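Local coordinates for amidohydrolase 3 domain-containing protein (Pyrococcus horikoshii, PDB 3IGH) that probably hydrolyses carbon-nitrogen bonds other than peptide bonds, as a metal-dependent member of the amidohydrolase family whose substrate is not known, at residues K127-A139 with I164-I176. Numbering follows the deposited sequence.
Sequences KPVFIYRKCFHVA and IKEKSLEEARKVI. With SO4 (sulfate ion), chain M; SO4 (sulfate ion), chain P.
A139 and I164 form an antiparallel hydrogen-bonded pair, A139 N to I164 O at 2.9 Å and I164 N to A139 O at 2.8 Å, both nearly straight, while helix 166-176 crosses strand 129-133 with a 12.0 Å separation of axes at -131°. The link joins strands 138-141 and 163-165 of a six-stranded mixed sheet, and the helix that follows the second strand folds back over the face carrying F130 and A139. I176 lays its CD1 almost centrally over one face of the F130 ring, 3.9 Å from the centroid and 8° off the normal, which is a CH-pi contact. L169 CD1 comes to the edge of the same ring, 3.9 Å from F130 CZ, and also rests on A139 CB. I164 CD1 and A172 CB close in obliquely near F130 CE1. The CA-CB bond of F130 already heads toward the helix, and CG, anti to the backbone N, carries the ring on to these methyls. With an alanine here, I176 CD1 would probably lose its ring face and L169 CD1 one of its supports, opening a gap beneath the helix. The other L169 methyl, CD2, packs against backbone, 3.4 Å from F136 O. Further out, R173 bends at chi2 and chi3, so that Y132 CE1 sits 3.9 Å above the plane of its guanidinium, which is turned 39° from that of the ring. F136 flanks the opposite face of the Y132 ring from F130. M145 of helix 143-149 also touches F130. The chemistry is thus divided: two backbone bonds set the strand register, whereas the helix is held to the sheet chiefly by apolar contacts, with the arginine at their margin.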
loop_
_atom_site.group_PDB
_atom_site.type_symbol
_atom_site.label_atom_id
_atom_site.label_comp_id
_atom_site.label_asym_id
_atom_site.label_seq_id
_atom_site.Cartn_x
_atom_site.Cartn_y
_atom_site.Cartn_z
ATOM N N LYS A 127 -33.794 -9.627 -19.751
ATOM C CA LYS A 127 -32.640 -9.431 -18.872
ATOM C C LYS A 127 -33.155 -8.884 -17.544
ATOM O O LYS A 127 -34.266 -8.334 -17.499
ATOM C CB LYS A 127 -31.651 -8.440 -19.500
ATOM C CG LYS A 127 -30.843 -8.989 -20.669
ATOM C CD LYS A 127 -29.907 -7.941 -21.240
ATOM C CE LYS A 127 -29.012 -8.527 -22.323
ATOM N NZ LYS A 127 -28.001 -7.537 -22.793
ATOM N N PRO A 128 -32.377 -9.044 -16.452
ATOM C CA PRO A 128 -32.765 -8.334 -15.229
ATOM C C PRO A 128 -32.738 -6.827 -15.497
ATOM O O PRO A 128 -31.792 -6.323 -16.116
ATOM C CB PRO A 128 -31.674 -8.731 -14.223
ATOM C CG PRO A 128 -31.086 -9.992 -14.779
ATOM C CD PRO A 128 -31.152 -9.843 -16.255
ATOM N N VAL A 129 -33.809 -6.150 -15.089
ATOM C CA VAL A 129 -33.994 -4.711 -15.306
ATOM C C VAL A 129 -34.292 -4.065 -13.965
ATOM O O VAL A 129 -35.147 -4.539 -13.225
ATOM C CB VAL A 129 -35.169 -4.419 -16.300
ATOM C CG1 VAL A 129 -35.517 -2.923 -16.342
ATOM C CG2 VAL A 129 -34.812 -4.884 -17.686
ATOM N N PHE A 130 -33.571 -2.990 -13.656
ATOM C CA PHE A 130 -33.788 -2.219 -12.441
ATOM C C PHE A 130 -33.752 -0.739 -12.840
ATOM O O PHE A 130 -32.729 -0.255 -13.330
ATOM C CB PHE A 130 -32.682 -2.541 -11.430
ATOM C CG PHE A 130 -32.878 -1.904 -10.080
ATOM C CD1 PHE A 130 -33.612 -2.554 -9.099
ATOM C CD2 PHE A 130 -32.311 -0.663 -9.783
ATOM C CE1 PHE A 130 -33.793 -1.989 -7.848
ATOM C CE2 PHE A 130 -32.492 -0.086 -8.530
ATOM C CZ PHE A 130 -33.227 -0.754 -7.558
ATOM N N ILE A 131 -34.867 -0.031 -12.673
ATOM C CA ILE A 131 -34.943 1.363 -13.159
ATOM C C ILE A 131 -35.314 2.376 -12.084
ATOM O O ILE A 131 -36.393 2.321 -11.488
ATOM C CB ILE A 131 -35.828 1.532 -14.438
ATOM C CG1 ILE A 131 -37.267 1.031 -14.220
ATOM C CG2 ILE A 131 -35.191 0.825 -15.627
ATOM C CD1 ILE A 131 -38.253 1.502 -15.300
ATOM N N TYR A 132 -34.396 3.312 -11.844
ATOM C CA TYR A 132 -34.618 4.368 -10.871
ATOM C C TYR A 132 -35.538 5.434 -11.437
ATOM O O TYR A 132 -35.370 5.859 -12.577
ATOM C CB TYR A 132 -33.302 5.046 -10.522
ATOM C CG TYR A 132 -32.404 4.262 -9.608
ATOM C CD1 TYR A 132 -32.639 4.226 -8.229
ATOM C CD2 TYR A 132 -31.291 3.586 -10.112
ATOM C CE1 TYR A 132 -31.790 3.517 -7.375
ATOM C CE2 TYR A 132 -30.438 2.874 -9.267
ATOM C CZ TYR A 132 -30.692 2.849 -7.905
ATOM O OH TYR A 132 -29.851 2.145 -7.076
ATOM N N ARG A 133 -36.498 5.861 -10.623
ATOM C CA ARG A 133 -37.256 7.080 -10.893
ATOM C C ARG A 133 -36.318 8.271 -10.759
ATOM O O ARG A 133 -35.318 8.204 -10.039
ATOM C CB ARG A 133 -38.397 7.240 -9.883
ATOM C CG ARG A 133 -39.413 8.343 -10.246
ATOM C CD ARG A 133 -40.461 8.573 -9.167
ATOM N NE ARG A 133 -41.279 9.733 -9.517
ATOM C CZ ARG A 133 -41.021 10.988 -9.146
ATOM N NH1 ARG A 133 -39.973 11.270 -8.380
ATOM N NH2 ARG A 133 -41.823 11.968 -9.534
ATOM N N LYS A 134 -36.628 9.337 -11.491
ATOM C CA LYS A 134 -36.102 10.679 -11.238
ATOM C C LYS A 134 -35.989 10.908 -9.724
ATOM O O LYS A 134 -36.926 10.610 -8.975
ATOM C CB LYS A 134 -37.069 11.687 -11.879
ATOM C CG LYS A 134 -36.678 13.143 -11.817
ATOM C CD LYS A 134 -37.892 14.032 -12.069
ATOM C CE LYS A 134 -38.692 14.263 -10.791
ATOM N NZ LYS A 134 -39.652 15.389 -10.943
ATOM N N CYS A 135 -34.827 11.395 -9.286
ATOM C CA CYS A 135 -34.522 11.679 -7.858
ATOM C C CYS A 135 -34.101 10.474 -7.009
ATOM O O CYS A 135 -33.749 10.638 -5.838
ATOM C CB CYS A 135 -35.627 12.503 -7.155
ATOM S SG CYS A 135 -36.068 14.034 -8.032
ATOM N N PHE A 136 -34.150 9.276 -7.602
ATOM C CA PHE A 136 -33.544 8.053 -7.051
ATOM C C PHE A 136 -34.110 7.598 -5.692
ATOM O O PHE A 136 -33.401 6.972 -4.906
ATOM C CB PHE A 136 -32.001 8.183 -6.977
ATOM C CG PHE A 136 -31.323 8.394 -8.319
ATOM C CD1 PHE A 136 -30.806 7.313 -9.026
ATOM C CD2 PHE A 136 -31.177 9.673 -8.856
ATOM C CE1 PHE A 136 -30.176 7.490 -10.250
ATOM C CE2 PHE A 136 -30.552 9.866 -10.084
ATOM C CZ PHE A 136 -30.045 8.769 -10.785
ATOM N N HIS A 137 -35.376 7.910 -5.412
ATOM C CA HIS A 137 -36.000 7.467 -4.159
ATOM C C HIS A 137 -36.980 6.310 -4.377
ATOM O O HIS A 137 -37.506 5.747 -3.414
ATOM C CB HIS A 137 -36.696 8.628 -3.433
ATOM C CG HIS A 137 -35.794 9.788 -3.134
ATOM N ND1 HIS A 137 -34.663 9.671 -2.354
ATOM C CD2 HIS A 137 -35.867 11.090 -3.498
ATOM C CE1 HIS A 137 -34.070 10.850 -2.262
ATOM N NE2 HIS A 137 -34.782 11.728 -2.945
ATOM N N VAL A 138 -37.220 5.970 -5.642
ATOM C CA VAL A 138 -38.110 4.870 -6.024
ATOM C C VAL A 138 -37.494 4.147 -7.220
ATOM O O VAL A 138 -36.856 4.771 -8.079
ATOM C CB VAL A 138 -39.552 5.381 -6.431
ATOM C CG1 VAL A 138 -40.455 4.225 -6.845
ATOM C CG2 VAL A 138 -40.229 6.157 -5.310
ATOM N N ALA A 139 -37.688 2.828 -7.279
ATOM C CA ALA A 139 -37.301 2.047 -8.440
ATOM C C ALA A 139 -38.335 0.989 -8.790
ATOM O O ALA A 139 -39.149 0.602 -7.955
ATOM C CB ALA A 139 -35.942 1.395 -8.215
ATOM N N ILE A 164 -40.330 -0.459 -5.611
ATOM C CA ILE A 164 -39.438 -0.563 -4.472
ATOM C C ILE A 164 -39.120 0.859 -3.993
ATOM O O ILE A 164 -38.644 1.690 -4.774
ATOM C CB ILE A 164 -38.117 -1.270 -4.889
ATOM C CG1 ILE A 164 -38.395 -2.622 -5.565
ATOM C CG2 ILE A 164 -37.218 -1.471 -3.697
ATOM C CD1 ILE A 164 -37.273 -3.098 -6.476
ATOM N N LYS A 165 -39.370 1.131 -2.715
ATOM C CA LYS A 165 -39.162 2.468 -2.156
ATOM C C LYS A 165 -38.680 2.415 -0.714
ATOM O O LYS A 165 -38.651 1.344 -0.103
ATOM C CB LYS A 165 -40.444 3.310 -2.263
ATOM C CG LYS A 165 -41.659 2.727 -1.539
ATOM C CD LYS A 165 -42.926 3.521 -1.851
ATOM C CE LYS A 165 -44.136 2.960 -1.117
ATOM N NZ LYS A 165 -44.027 3.142 0.355
ATOM N N GLU A 166 -38.297 3.581 -0.192
ATOM C CA GLU A 166 -37.875 3.765 1.203
ATOM C C GLU A 166 -36.802 2.767 1.655
ATOM O O GLU A 166 -35.730 2.703 1.044
ATOM C CB GLU A 166 -39.092 3.819 2.141
ATOM C CG GLU A 166 -40.026 5.010 1.852
ATOM C CD GLU A 166 -41.302 5.008 2.692
ATOM O OE1 GLU A 166 -41.226 4.766 3.919
ATOM O OE2 GLU A 166 -42.386 5.265 2.124
ATOM N N LYS A 167 -37.086 1.972 2.687
ATOM C CA LYS A 167 -36.069 1.064 3.216
ATOM C C LYS A 167 -35.862 -0.185 2.362
ATOM O O LYS A 167 -34.803 -0.807 2.438
ATOM C CB LYS A 167 -36.307 0.715 4.690
ATOM C CG LYS A 167 -37.497 -0.176 4.974
ATOM C CD LYS A 167 -37.559 -0.501 6.465
ATOM C CE LYS A 167 -38.879 -1.149 6.853
ATOM N NZ LYS A 167 -39.046 -2.506 6.256
ATOM N N SER A 168 -36.859 -0.538 1.546
ATOM C CA SER A 168 -36.703 -1.620 0.570
ATOM C C SER A 168 -35.744 -1.227 -0.556
ATOM O O SER A 168 -35.047 -2.083 -1.108
ATOM C CB SER A 168 -38.049 -2.046 -0.006
ATOM O OG SER A 168 -38.864 -2.607 1.005
ATOM N N LEU A 169 -35.726 0.062 -0.900
ATOM C CA LEU A 169 -34.782 0.584 -1.890
ATOM C C LEU A 169 -33.375 0.617 -1.316
ATOM O O LEU A 169 -32.399 0.335 -2.026
ATOM C CB LEU A 169 -35.192 1.976 -2.382
ATOM C CG LEU A 169 -34.296 2.510 -3.511
ATOM C CD1 LEU A 169 -34.388 1.628 -4.753
ATOM C CD2 LEU A 169 -34.633 3.935 -3.842
ATOM N N GLU A 170 -33.286 0.973 -0.035
ATOM C CA GLU A 170 -32.039 0.923 0.720
ATOM C C GLU A 170 -31.493 -0.510 0.718
ATOM O O GLU A 170 -30.293 -0.726 0.548
ATOM C CB GLU A 170 -32.294 1.415 2.149
ATOM C CG GLU A 170 -31.080 1.453 3.077
ATOM C CD GLU A 170 -31.460 1.739 4.526
ATOM O OE1 GLU A 170 -32.512 2.375 4.765
ATOM O OE2 GLU A 170 -30.703 1.327 5.431
ATOM N N GLU A 171 -32.388 -1.482 0.900
ATOM C CA GLU A 171 -32.005 -2.895 0.865
ATOM C C GLU A 171 -31.554 -3.291 -0.539
ATOM O O GLU A 171 -30.512 -3.920 -0.698
ATOM C CB GLU A 171 -33.150 -3.807 1.333
ATOM C CG GLU A 171 -32.769 -5.289 1.410
ATOM C CD GLU A 171 -33.959 -6.218 1.617
ATOM O OE1 GLU A 171 -35.065 -5.923 1.112
ATOM O OE2 GLU A 171 -33.780 -7.262 2.278
ATOM N N ALA A 172 -32.328 -2.899 -1.549
ATOM C CA ALA A 172 -32.008 -3.218 -2.936
ATOM C C ALA A 172 -30.642 -2.676 -3.353
ATOM O O ALA A 172 -29.887 -3.376 -4.033
ATOM C CB ALA A 172 -33.094 -2.696 -3.877
ATOM N N ARG A 173 -30.308 -1.496 -2.894
ATOM C CA ARG A 173 -29.057 -0.893 -3.240
ATOM C C ARG A 173 -27.907 -1.619 -2.597
ATOM O O ARG A 173 -26.909 -1.830 -3.213
ATOM C CB ARG A 173 -29.043 0.515 -2.747
ATOM C CG ARG A 173 -29.653 1.463 -3.651
ATOM C CD ARG A 173 -28.871 2.719 -3.561
ATOM N NE ARG A 173 -29.757 3.849 -3.572
ATOM C CZ ARG A 173 -29.612 4.877 -4.385
ATOM N NH1 ARG A 173 -30.483 5.864 -4.351
ATOM N NH2 ARG A 173 -28.591 4.911 -5.220
ATOM N N LYS A 174 -28.079 -1.971 -1.338
ATOM C CA LYS A 174 -27.090 -2.752 -0.590
ATOM C C LYS A 174 -26.830 -4.101 -1.266
ATOM O O LYS A 174 -25.678 -4.503 -1.438
ATOM C CB LYS A 174 -27.566 -2.952 0.854
ATOM C CG LYS A 174 -26.505 -3.485 1.814
ATOM C CD LYS A 174 -27.056 -3.558 3.239
ATOM C CE LYS A 174 -25.949 -3.663 4.289
ATOM N NZ LYS A 174 -25.448 -5.057 4.469
ATOM N N VAL A 175 -27.908 -4.772 -1.675
ATOM C CA VAL A 175 -27.827 -6.076 -2.339
ATOM C C VAL A 175 -27.145 -5.986 -3.711
ATOM O O VAL A 175 -26.299 -6.824 -4.057
ATOM C CB VAL A 175 -29.242 -6.722 -2.446
ATOM C CG1 VAL A 175 -29.237 -7.921 -3.371
ATOM C CG2 VAL A 175 -29.738 -7.137 -1.063
ATOM N N ILE A 176 -27.498 -4.961 -4.485
ATOM C CA ILE A 176 -26.820 -4.693 -5.749
ATOM C C ILE A 176 -25.320 -4.481 -5.510
ATOM O O ILE A 176 -24.490 -5.103 -6.165
ATOM C CB ILE A 176 -27.438 -3.474 -6.498
ATOM C CG1 ILE A 176 -28.841 -3.813 -7.020
ATOM C CG2 ILE A 176 -26.553 -3.046 -7.680
ATOM C CD1 ILE A 176 -29.679 -2.580 -7.358
HETATM S S SO4 M . -24.887 -7.573 -24.187
HETATM O O1 SO4 M . -25.110 -8.643 -25.155
HETATM O O2 SO4 M . -25.844 -6.498 -24.424
HETATM O O3 SO4 M . -25.068 -8.098 -22.837
HETATM O O4 SO4 M . -23.529 -7.052 -24.330
HETATM S S SO4 P . -42.893 -3.493 7.367
HETATM O O1 SO4 P . -41.844 -2.658 6.798
HETATM O O2 SO4 P . -43.852 -3.869 6.335
HETATM O O3 SO4 P . -42.302 -4.708 7.924
HETATM O O4 SO4 P . -43.572 -2.744 8.421
#